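GDP-L-fucose synthase (Campylobacter jejuni subsp. jejuni serotype O:2, PDB 7CXT) reduces a GDP-linked 4-keto-heptose with NADPH as hydride donor and belongs to the fucose synthase branch of the NAD(P)-dependent epimerase/dehydratase family. Local coordinates at residues N167-K172 / F242-D247. Sequence-based numbering, arbitrary orientation.
Sequences NLYGTK and FIHSDD. With NDP (NADPH dihydro-nicotinamide-adenine-dinucleotide phosphate), chain C.
His244 and Tyr169 meet where two parallel strands, 167-169 and 239-244, run side by side, the second leading into helix 245-258. His244 CA lies over the Tyr169 ring face as a CH-pi contact, 3.9 Å from its centroid. His244 CB lies above the same face, out toward the rim at Tyr169 CZ and OH. With CG anti to the backbone N (chi1 -169°), the imidazole turns its CD2 edge to the same ring, His244 CD2 to Tyr169 CE2 3.5 Å, in an offset edge-to-face pair with planes at 84°. One imidazole face carries Gly170 CA as a second CH-pi contact. At the tip, NE2 gives a weak, bent hydrogen bond to Thr171 OG1, which lies in the ring plane, while His244 ND1 accepts from Asp246 N at 3.0 Å and so N-caps the helix.

The strands are joined by Ile243 N to Asn167 O (2.9 Å) and Tyr169 N to Ile243 O (3.2 Å). Further on, one water links Thr171 N with Ser245 OG and, weakly, with Asp246 OD1, which also bonds Asn25.

Leu168 N donates to the nicotinamide carboxamide oxygen O7N of NADPH at 2.9 Å, and the CD2 methyl of Leu168 packs on Ser245 CB. Capping through ND1 with NE2 donating implies an imidazole probably neutral and protonated on NE2, in a pairing that ties the cofactor-binding strand to the start of the helix.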
loop_
_atom_site.group_PDB
_atom_site.type_symbol
_atom_site.label_atom_id
_atom_site.label_comp_id
_atom_site.label_asym_id
_atom_site.label_seq_id
_atom_site.Cartn_x
_atom_site.Cartn_y
_atom_site.Cartn_z
ATOM N N ASN A 167 -6.770 -18.862 6.761
ATOM C CA ASN A 167 -6.327 -19.268 8.094
ATOM C C ASN A 167 -5.276 -20.354 7.964
ATOM O O ASN A 167 -5.475 -21.334 7.241
ATOM C CB ASN A 167 -7.470 -19.800 8.967
ATOM C CG ASN A 167 -8.515 -18.756 9.265
ATOM O OD1 ASN A 167 -9.566 -18.701 8.612
ATOM N ND2 ASN A 167 -8.240 -17.922 10.243
ATOM N N LEU A 168 -4.169 -20.181 8.670
ATOM C CA LEU A 168 -3.076 -21.137 8.686
ATOM C C LEU A 168 -3.128 -21.962 9.965
ATOM O O LEU A 168 -3.510 -21.475 11.029
ATOM C CB LEU A 168 -1.728 -20.414 8.603
ATOM C CG LEU A 168 -0.539 -20.901 7.773
ATOM C CD1 LEU A 168 0.766 -20.516 8.475
ATOM C CD2 LEU A 168 -0.574 -22.382 7.425
ATOM N N TYR A 169 -2.719 -23.218 9.852
ATOM C CA TYR A 169 -2.406 -24.035 11.010
ATOM C C TYR A 169 -1.339 -25.017 10.557
ATOM O O TYR A 169 -1.040 -25.129 9.365
ATOM C CB TYR A 169 -3.649 -24.747 11.577
ATOM C CG TYR A 169 -4.148 -25.898 10.735
ATOM C CD1 TYR A 169 -4.799 -25.675 9.531
ATOM C CD2 TYR A 169 -3.988 -27.219 11.157
ATOM C CE1 TYR A 169 -5.272 -26.724 8.762
ATOM C CE2 TYR A 169 -4.455 -28.273 10.388
ATOM C CZ TYR A 169 -5.086 -28.023 9.195
ATOM O OH TYR A 169 -5.527 -29.076 8.437
ATOM N N GLY A 170 -0.744 -25.715 11.501
ATOM C CA GLY A 170 0.316 -26.600 11.063
ATOM C C GLY A 170 0.748 -27.522 12.166
ATOM O O GLY A 170 0.326 -27.394 13.318
ATOM N N THR A 171 1.625 -28.453 11.790
ATOM C CA THR A 171 2.062 -29.450 12.750
ATOM C C THR A 171 2.778 -28.787 13.917
ATOM O O THR A 171 2.578 -29.180 15.071
ATOM C CB THR A 171 2.956 -30.489 12.062
ATOM O OG1 THR A 171 2.198 -31.186 11.069
ATOM C CG2 THR A 171 3.493 -31.496 13.062
ATOM N N LYS A 172 3.532 -27.715 13.648
ATOM C CA LYS A 172 4.272 -27.012 14.694
ATOM C C LYS A 172 3.887 -25.538 14.764
ATOM O O LYS A 172 4.752 -24.659 14.662
ATOM C CB LYS A 172 5.784 -27.139 14.464
ATOM C CG LYS A 172 6.263 -28.549 14.157
ATOM C CD LYS A 172 7.788 -28.628 14.119
ATOM C CE LYS A 172 8.261 -29.936 13.490
ATOM N NZ LYS A 172 7.672 -31.144 14.131
ATOM N N PHE A 242 -9.249 -23.187 6.165
ATOM C CA PHE A 242 -7.966 -23.433 6.808
ATOM C C PHE A 242 -7.047 -24.153 5.838
ATOM O O PHE A 242 -7.495 -24.970 5.028
ATOM C CB PHE A 242 -8.128 -24.296 8.067
ATOM C CG PHE A 242 -9.039 -23.697 9.082
ATOM C CD1 PHE A 242 -10.407 -23.887 9.004
ATOM C CD2 PHE A 242 -8.522 -22.921 10.113
ATOM C CE1 PHE A 242 -11.252 -23.304 9.933
ATOM C CE2 PHE A 242 -9.369 -22.333 11.051
ATOM C CZ PHE A 242 -10.721 -22.530 10.966
ATOM N N ILE A 243 -5.750 -23.877 5.945
ATOM C CA ILE A 243 -4.762 -24.628 5.180
ATOM C C ILE A 243 -3.650 -25.077 6.116
ATOM O O ILE A 243 -3.125 -24.274 6.890
ATOM C CB ILE A 243 -4.219 -23.812 3.987
ATOM C CG1 ILE A 243 -3.222 -24.641 3.179
ATOM C CG2 ILE A 243 -3.685 -22.419 4.429
ATOM C CD1 ILE A 243 -2.769 -23.983 1.886
ATOM N N HIS A 244 -3.343 -26.376 6.090
ATOM C CA HIS A 244 -2.217 -26.904 6.853
ATOM C C HIS A 244 -0.903 -26.378 6.278
ATOM O O HIS A 244 -0.739 -26.273 5.063
ATOM C CB HIS A 244 -2.250 -28.430 6.829
ATOM C CG HIS A 244 -1.303 -29.089 7.787
ATOM N ND1 HIS A 244 0.045 -29.229 7.526
ATOM C CD2 HIS A 244 -1.517 -29.677 8.989
ATOM C CE1 HIS A 244 0.621 -29.871 8.527
ATOM N NE2 HIS A 244 -0.302 -30.149 9.431
ATOM N N SER A 245 0.038 -26.031 7.160
ATOM C CA SER A 245 1.270 -25.394 6.699
ATOM C C SER A 245 2.135 -26.310 5.833
ATOM O O SER A 245 2.990 -25.804 5.092
ATOM C CB SER A 245 2.080 -24.868 7.895
ATOM O OG SER A 245 2.373 -25.896 8.815
ATOM N N ASP A 246 1.980 -27.635 5.940
ATOM C CA ASP A 246 2.632 -28.524 4.978
ATOM C C ASP A 246 2.084 -28.309 3.566
ATOM O O ASP A 246 2.838 -28.359 2.585
ATOM C CB ASP A 246 2.454 -29.992 5.397
ATOM C CG ASP A 246 3.435 -30.441 6.485
ATOM O OD1 ASP A 246 4.379 -29.700 6.825
ATOM O OD2 ASP A 246 3.257 -31.566 6.997
ATOM N N ASP A 247 0.761 -28.091 3.437
ATOM C CA ASP A 247 0.192 -27.716 2.138
ATOM C C ASP A 247 0.632 -26.314 1.718
ATOM O O ASP A 247 0.869 -26.056 0.530
ATOM C CB ASP A 247 -1.339 -27.797 2.183
ATOM C CG ASP A 247 -1.868 -29.185 1.841
ATOM O OD1 ASP A 247 -1.253 -29.896 1.007
ATOM O OD2 ASP A 247 -2.923 -29.557 2.401
HETATM P PA NDP C . 3.870 -15.817 12.203
HETATM O O1A NDP C . 3.351 -14.578 12.845
HETATM O O2A NDP C . 3.505 -17.179 12.730
HETATM O O5B NDP C . 5.511 -15.743 12.185
HETATM C C5B NDP C . 5.835 -14.519 11.625
HETATM C C4B NDP C . 7.374 -14.423 11.686
HETATM O O4B NDP C . 7.805 -13.129 11.279
HETATM C C3B NDP C . 7.808 -14.661 13.158
HETATM O O3B NDP C . 8.846 -15.607 13.201
HETATM C C2B NDP C . 8.361 -13.264 13.555
HETATM O O2B NDP C . 9.430 -13.313 14.320
HETATM C C1B NDP C . 8.820 -12.755 12.157
HETATM N N9A NDP C . 8.928 -11.308 12.147
HETATM C C8A NDP C . 7.911 -10.345 12.374
HETATM N N7A NDP C . 8.355 -9.094 12.296
HETATM C C5A NDP C . 9.752 -9.242 12.009
HETATM C C6A NDP C . 10.780 -8.309 11.809
HETATM N N6A NDP C . 10.567 -6.938 11.881
HETATM N N1A NDP C . 12.034 -8.711 11.530
HETATM C C2A NDP C . 12.229 -10.077 11.479
HETATM N N3A NDP C . 11.375 -11.079 11.640
HETATM C C4A NDP C . 10.105 -10.616 11.918
HETATM O O3 NDP C . 3.412 -15.590 10.631
HETATM P PN NDP C . 2.691 -16.873 9.972
HETATM O O1N NDP C . 1.378 -17.074 10.625
HETATM O O2N NDP C . 3.584 -18.018 9.543
HETATM O O5D NDP C . 2.137 -16.245 8.430
HETATM C C5D NDP C . 3.169 -16.095 7.543
HETATM C C4D NDP C . 2.588 -15.437 6.299
HETATM O O4D NDP C . 1.267 -15.996 6.043
HETATM C C3D NDP C . 2.351 -13.905 6.587
HETATM O O3D NDP C . 2.552 -13.201 5.414
HETATM C C2D NDP C . 0.867 -13.863 6.981
HETATM O O2D NDP C . 0.240 -12.640 6.691
HETATM C C1D NDP C . 0.327 -14.926 6.004
HETATM N N1N NDP C . -0.975 -15.391 6.472
HETATM C C2N NDP C . -1.103 -16.197 7.608
HETATM C C3N NDP C . -2.356 -16.366 8.168
HETATM C C7N NDP C . -2.513 -17.192 9.366
HETATM O O7N NDP C . -3.616 -17.542 9.829
HETATM N N7N NDP C . -1.360 -17.583 10.036
HETATM C C4N NDP C . -3.559 -15.719 7.616
HETATM C C5N NDP C . -3.327 -15.130 6.287
HETATM C C6N NDP C . -2.104 -14.992 5.779
HETATM P P2B NDP C . 9.124 -13.311 16.107
HETATM O O1X NDP C . 8.497 -14.663 16.217
HETATM O O2X NDP C . 10.569 -13.161 16.594
HETATM O O3X NDP C . 8.225 -12.114 16.198
HETATM O O HOH W 1 3.379 -28.472 9.160
HETATM O O HOH W 2 4.033 -32.036 9.272
#